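PDB 4YWT: glypican-1 from Homo sapiens, which carries heparan sulfate chains at the cell surface, through which it binds alpha-4(V) collagen and takes part in Schwann cell myelination. Local coordinates for residues D286-V297 / K382-I393. The protein carries 3 engineered substitutions. Numbering follows the deposited sequence.
Sequences DAEWRNLLDSMV and KAQLRDVQDFWI. With CA (calcium ion), chain F.
Trp289 meets the break between helices 373-387 and 391-404 with its ring nitrogen, and Trp392 of the second helix with a ring face. Its NE1 donates to Val388 O at 2.9 Å, with an N-H...O angle of 153°. Trp392 points its edge at that face in a T-shaped pair, with planes at 89°. Trp392 NE1 lies 3.1 Å from Trp289 CD2. Leu293 CD1 covers the opposite face. The chi1 of 176° swings the Trp289 ring away from its own backbone N, and NE1 then faces Val388 O.

Arg290 lays its guanidinium over Gln389 O, which sits above the centre of the plane. Arg290 NH2 also touches Ile393 CD1 at 3.4 Å. A salt bridge from Arg290 NE to Asp286 OD1 (2.8 Å) helps orient this group. Asp286 OD1 also accepts from a water that donates to Gln389 O. Leu293 CD2 packs on Leu385 and Val388. Where helices 286-297 and 382-387 run antiparallel, Val297 CG1 lies 3.7 Å from Lys382 CD.

Val233 of helix 204-236 touches both tryptophans within the helical bundle. Asp387 O, just before the Val388-Phe391 turn, and both carboxylate oxygens of Asp390 within it bind calcium, with three waters completing six ligands. Two backbone acceptors of the break, Val388 O and Gln389 O, thus meet an indole N-H and a water, with Arg290 over the latter carbonyl, consistent with helix 286-299 steadying the break alongside calcium.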
loop_
_atom_site.group_PDB
_atom_site.type_symbol
_atom_site.label_atom_id
_atom_site.label_comp_id
_atom_site.label_asym_id
_atom_site.label_seq_id
_atom_site.Cartn_x
_atom_site.Cartn_y
_atom_site.Cartn_z
ATOM N N ASP A 286 2.977 -8.055 9.914
ATOM C CA ASP A 286 2.391 -9.052 9.017
ATOM C C ASP A 286 0.864 -9.115 9.042
ATOM O O ASP A 286 0.214 -8.911 8.014
ATOM C CB ASP A 286 2.958 -10.436 9.352
ATOM C CG ASP A 286 2.518 -11.501 8.368
ATOM O OD1 ASP A 286 2.671 -11.281 7.149
ATOM O OD2 ASP A 286 2.021 -12.557 8.812
ATOM N N ALA A 287 0.305 -9.392 10.215
ATOM C CA ALA A 287 -1.133 -9.620 10.363
ATOM C C ALA A 287 -1.982 -8.435 9.896
ATOM O O ALA A 287 -2.935 -8.606 9.133
ATOM C CB ALA A 287 -1.457 -9.954 11.812
ATOM N N GLU A 288 -1.634 -7.238 10.356
ATOM C CA GLU A 288 -2.426 -6.055 10.047
ATOM C C GLU A 288 -2.189 -5.573 8.618
ATOM O O GLU A 288 -3.083 -4.997 7.997
ATOM C CB GLU A 288 -2.127 -4.937 11.047
ATOM C CG GLU A 288 -2.491 -5.284 12.484
ATOM C CD GLU A 288 -3.861 -5.934 12.608
ATOM O OE1 GLU A 288 -4.825 -5.425 11.996
ATOM O OE2 GLU A 288 -3.969 -6.957 13.317
ATOM N N TRP A 289 -0.985 -5.810 8.104
ATOM C CA TRP A 289 -0.693 -5.523 6.702
ATOM C C TRP A 289 -1.585 -6.393 5.817
ATOM O O TRP A 289 -2.233 -5.900 4.887
ATOM C CB TRP A 289 0.790 -5.762 6.406
ATOM C CG TRP A 289 1.203 -5.598 4.971
ATOM C CD1 TRP A 289 1.318 -6.585 4.036
ATOM C CD2 TRP A 289 1.584 -4.379 4.315
ATOM N NE1 TRP A 289 1.738 -6.058 2.839
ATOM C CE2 TRP A 289 1.907 -4.706 2.983
ATOM C CE3 TRP A 289 1.679 -3.045 4.725
ATOM C CZ2 TRP A 289 2.316 -3.748 2.057
ATOM C CZ3 TRP A 289 2.084 -2.095 3.803
ATOM C CH2 TRP A 289 2.399 -2.451 2.484
ATOM N N ARG A 290 -1.632 -7.684 6.133
ATOM C CA ARG A 290 -2.473 -8.626 5.403
ATOM C C ARG A 290 -3.951 -8.276 5.526
ATOM O O ARG A 290 -4.700 -8.396 4.558
ATOM C CB ARG A 290 -2.239 -10.055 5.895
ATOM C CG ARG A 290 -0.881 -10.629 5.524
ATOM C CD ARG A 290 -0.751 -12.068 5.993
ATOM N NE ARG A 290 0.595 -12.593 5.792
ATOM C CZ ARG A 290 1.010 -13.186 4.678
ATOM N NH1 ARG A 290 0.183 -13.329 3.651
ATOM N NH2 ARG A 290 2.255 -13.636 4.587
ATOM N N ASN A 291 -4.371 -7.853 6.717
ATOM C CA ASN A 291 -5.752 -7.430 6.927
ATOM C C ASN A 291 -6.112 -6.241 6.043
ATOM O O ASN A 291 -7.134 -6.253 5.335
ATOM C CB ASN A 291 -5.991 -7.072 8.397
ATOM C CG ASN A 291 -6.095 -8.294 9.286
ATOM O OD1 ASN A 291 -6.468 -9.377 8.833
ATOM N ND2 ASN A 291 -5.769 -8.125 10.563
ATOM N N LEU A 292 -5.261 -5.219 6.086
ATOM C CA LEU A 292 -5.474 -4.021 5.290
ATOM C C LEU A 292 -5.545 -4.351 3.810
ATOM O O LEU A 292 -6.484 -3.946 3.129
ATOM C CB LEU A 292 -4.368 -2.993 5.528
ATOM C CG LEU A 292 -4.657 -1.672 4.814
ATOM C CD1 LEU A 292 -5.906 -1.039 5.402
ATOM C CD2 LEU A 292 -3.480 -0.714 4.889
ATOM N N LEU A 293 -4.556 -5.090 3.315
ATOM C CA LEU A 293 -4.510 -5.418 1.892
ATOM C C LEU A 293 -5.697 -6.287 1.479
ATOM O O LEU A 293 -6.193 -6.174 0.358
ATOM C CB LEU A 293 -3.194 -6.110 1.537
ATOM C CG LEU A 293 -2.071 -5.186 1.056
ATOM C CD1 LEU A 293 -1.597 -4.265 2.169
ATOM C CD2 LEU A 293 -0.912 -5.998 0.500
ATOM N N ASP A 294 -6.157 -7.141 2.389
ATOM C CA ASP A 294 -7.345 -7.952 2.138
ATOM C C ASP A 294 -8.584 -7.078 1.977
ATOM O O ASP A 294 -9.348 -7.240 1.020
ATOM C CB ASP A 294 -7.564 -8.962 3.265
ATOM C CG ASP A 294 -7.043 -10.343 2.919
ATOM O OD1 ASP A 294 -6.137 -10.445 2.064
ATOM O OD2 ASP A 294 -7.542 -11.329 3.503
ATOM N N SER A 295 -8.779 -6.148 2.908
ATOM C CA SER A 295 -9.939 -5.261 2.836
ATOM C C SER A 295 -9.848 -4.333 1.622
ATOM O O SER A 295 -10.866 -3.905 1.078
ATOM C CB SER A 295 -10.078 -4.445 4.125
ATOM O OG SER A 295 -9.071 -3.455 4.226
ATOM N N MET A 296 -8.624 -4.041 1.193
ATOM C CA MET A 296 -8.395 -3.181 0.038
ATOM C C MET A 296 -8.689 -3.918 -1.263
ATOM O O MET A 296 -9.189 -3.328 -2.221
ATOM C CB MET A 296 -6.959 -2.656 0.034
ATOM C CG MET A 296 -6.754 -1.425 0.900
ATOM S SD MET A 296 -5.186 -0.591 0.582
ATOM C CE MET A 296 -4.024 -1.876 1.016
ATOM N N VAL A 297 -8.371 -5.207 -1.299
ATOM C CA VAL A 297 -8.740 -6.037 -2.436
ATOM C C VAL A 297 -10.258 -6.168 -2.482
ATOM O O VAL A 297 -10.871 -6.075 -3.547
ATOM C CB VAL A 297 -8.087 -7.434 -2.367
ATOM C CG1 VAL A 297 -8.758 -8.395 -3.336
ATOM C CG2 VAL A 297 -6.595 -7.338 -2.654
ATOM N N LYS A 382 -4.900 -5.515 -7.857
ATOM C CA LYS A 382 -5.118 -6.727 -7.077
ATOM C C LYS A 382 -3.948 -7.686 -7.241
ATOM O O LYS A 382 -3.549 -8.353 -6.284
ATOM C CB LYS A 382 -6.431 -7.406 -7.474
ATOM C CG LYS A 382 -7.667 -6.646 -7.009
ATOM C CD LYS A 382 -8.886 -7.548 -6.888
ATOM C CE LYS A 382 -9.437 -7.939 -8.245
ATOM N NZ LYS A 382 -10.791 -8.549 -8.118
ATOM N N ALA A 383 -3.390 -7.748 -8.447
ATOM C CA ALA A 383 -2.191 -8.551 -8.670
ATOM C C ALA A 383 -1.038 -8.054 -7.799
ATOM O O ALA A 383 -0.425 -8.829 -7.054
ATOM C CB ALA A 383 -1.796 -8.529 -10.139
ATOM N N GLN A 384 -0.757 -6.757 -7.885
ATOM C CA GLN A 384 0.346 -6.157 -7.139
ATOM C C GLN A 384 0.174 -6.263 -5.624
ATOM O O GLN A 384 1.156 -6.372 -4.891
ATOM C CB GLN A 384 0.520 -4.689 -7.534
ATOM C CG GLN A 384 1.193 -4.476 -8.883
ATOM C CD GLN A 384 2.663 -4.865 -8.884
ATOM O OE1 GLN A 384 3.237 -5.193 -7.844
ATOM N NE2 GLN A 384 3.281 -4.826 -10.059
ATOM N N LEU A 385 -1.070 -6.229 -5.157
ATOM C CA LEU A 385 -1.346 -6.286 -3.725
ATOM C C LEU A 385 -1.282 -7.717 -3.207
ATOM O O LEU A 385 -0.801 -7.958 -2.101
ATOM C CB LEU A 385 -2.709 -5.669 -3.412
ATOM C CG LEU A 385 -2.765 -4.142 -3.507
ATOM C CD1 LEU A 385 -4.083 -3.610 -2.972
ATOM C CD2 LEU A 385 -1.587 -3.515 -2.774
ATOM N N ARG A 386 -1.767 -8.665 -4.003
ATOM C CA ARG A 386 -1.626 -10.073 -3.654
ATOM C C ARG A 386 -0.156 -10.468 -3.686
ATOM O O ARG A 386 0.262 -11.396 -2.994
ATOM C CB ARG A 386 -2.430 -10.966 -4.602
ATOM C CG ARG A 386 -3.936 -10.884 -4.424
ATOM C CD ARG A 386 -4.648 -11.873 -5.337
ATOM N NE ARG A 386 -5.845 -11.299 -5.947
ATOM C CZ ARG A 386 -7.074 -11.433 -5.459
ATOM N NH1 ARG A 386 -7.277 -12.124 -4.346
ATOM N NH2 ARG A 386 -8.102 -10.875 -6.084
ATOM N N ASP A 387 0.626 -9.753 -4.490
ATOM C CA ASP A 387 2.046 -10.059 -4.637
ATOM C C ASP A 387 2.896 -9.595 -3.450
ATOM O O ASP A 387 3.934 -10.190 -3.156
ATOM C CB ASP A 387 2.585 -9.434 -5.923
ATOM C CG ASP A 387 4.025 -9.818 -6.195
ATOM O OD1 ASP A 387 4.329 -11.029 -6.178
ATOM O OD2 ASP A 387 4.851 -8.910 -6.420
ATOM N N VAL A 388 2.460 -8.539 -2.768
ATOM C CA VAL A 388 3.262 -7.957 -1.694
ATOM C C VAL A 388 2.626 -8.104 -0.309
ATOM O O VAL A 388 3.036 -7.433 0.639
ATOM C CB VAL A 388 3.532 -6.459 -1.948
ATOM C CG1 VAL A 388 4.272 -6.268 -3.263
ATOM C CG2 VAL A 388 2.228 -5.667 -1.935
ATOM N N GLN A 389 1.637 -8.983 -0.186
ATOM C CA GLN A 389 0.998 -9.214 1.104
ATOM C C GLN A 389 1.930 -9.979 2.042
ATOM O O GLN A 389 1.757 -9.950 3.260
ATOM C CB GLN A 389 -0.318 -9.977 0.934
ATOM C CG GLN A 389 -0.194 -11.267 0.146
ATOM C CD GLN A 389 -1.522 -11.980 -0.018
ATOM O OE1 GLN A 389 -2.508 -11.636 0.633
ATOM N NE2 GLN A 389 -1.553 -12.978 -0.890
ATOM N N ASP A 390 2.920 -10.655 1.464
ATOM C CA ASP A 390 3.857 -11.469 2.233
ATOM C C ASP A 390 5.140 -10.721 2.569
ATOM O O ASP A 390 6.069 -11.297 3.130
ATOM C CB ASP A 390 4.205 -12.752 1.467
ATOM C CG ASP A 390 4.808 -12.477 0.087
ATOM O OD1 ASP A 390 5.130 -11.310 -0.226
ATOM O OD2 ASP A 390 4.972 -13.442 -0.689
ATOM N N PHE A 391 5.179 -9.440 2.214
ATOM C CA PHE A 391 6.404 -8.639 2.239
ATOM C C PHE A 391 7.214 -8.757 3.533
ATOM O O PHE A 391 8.383 -9.175 3.525
ATOM C CB PHE A 391 6.047 -7.169 1.991
ATOM C CG PHE A 391 7.240 -6.273 1.839
ATOM C CD1 PHE A 391 8.024 -6.335 0.698
ATOM C CD2 PHE A 391 7.575 -5.365 2.829
ATOM C CE1 PHE A 391 9.124 -5.510 0.549
ATOM C CE2 PHE A 391 8.673 -4.538 2.686
ATOM C CZ PHE A 391 9.449 -4.610 1.543
ATOM N N TRP A 392 6.567 -8.410 4.640
ATOM C CA TRP A 392 7.230 -8.248 5.928
ATOM C C TRP A 392 7.831 -9.536 6.481
ATOM O O TRP A 392 8.715 -9.493 7.334
ATOM C CB TRP A 392 6.244 -7.654 6.934
ATOM C CG TRP A 392 5.695 -6.352 6.465
ATOM C CD1 TRP A 392 4.417 -6.095 6.063
ATOM C CD2 TRP A 392 6.419 -5.127 6.309
ATOM N NE1 TRP A 392 4.297 -4.780 5.681
ATOM C CE2 TRP A 392 5.514 -4.165 5.821
ATOM C CE3 TRP A 392 7.745 -4.749 6.541
ATOM C CZ2 TRP A 392 5.890 -2.849 5.563
ATOM C CZ3 TRP A 392 8.118 -3.445 6.284
ATOM C CH2 TRP A 392 7.194 -2.509 5.800
ATOM N N ILE A 393 7.358 -10.679 5.998
ATOM C CA ILE A 393 7.930 -11.953 6.411
ATOM C C ILE A 393 8.748 -12.582 5.288
ATOM O O ILE A 393 9.516 -13.515 5.518
ATOM C CB ILE A 393 6.850 -12.949 6.857
ATOM C CG1 ILE A 393 6.011 -13.393 5.661
ATOM C CG2 ILE A 393 5.980 -12.343 7.949
ATOM C CD1 ILE A 393 5.199 -14.621 5.932
HETATM CA CA CA F . 5.352 -11.956 -2.486
HETATM O O HOH W 1 3.844 -9.538 5.479
HETATM O O HOH W 2 3.092 -12.730 -2.461
HETATM O O HOH W 3 7.710 -12.016 -2.093
HETATM O O HOH W 4 6.781 -10.133 -1.893
#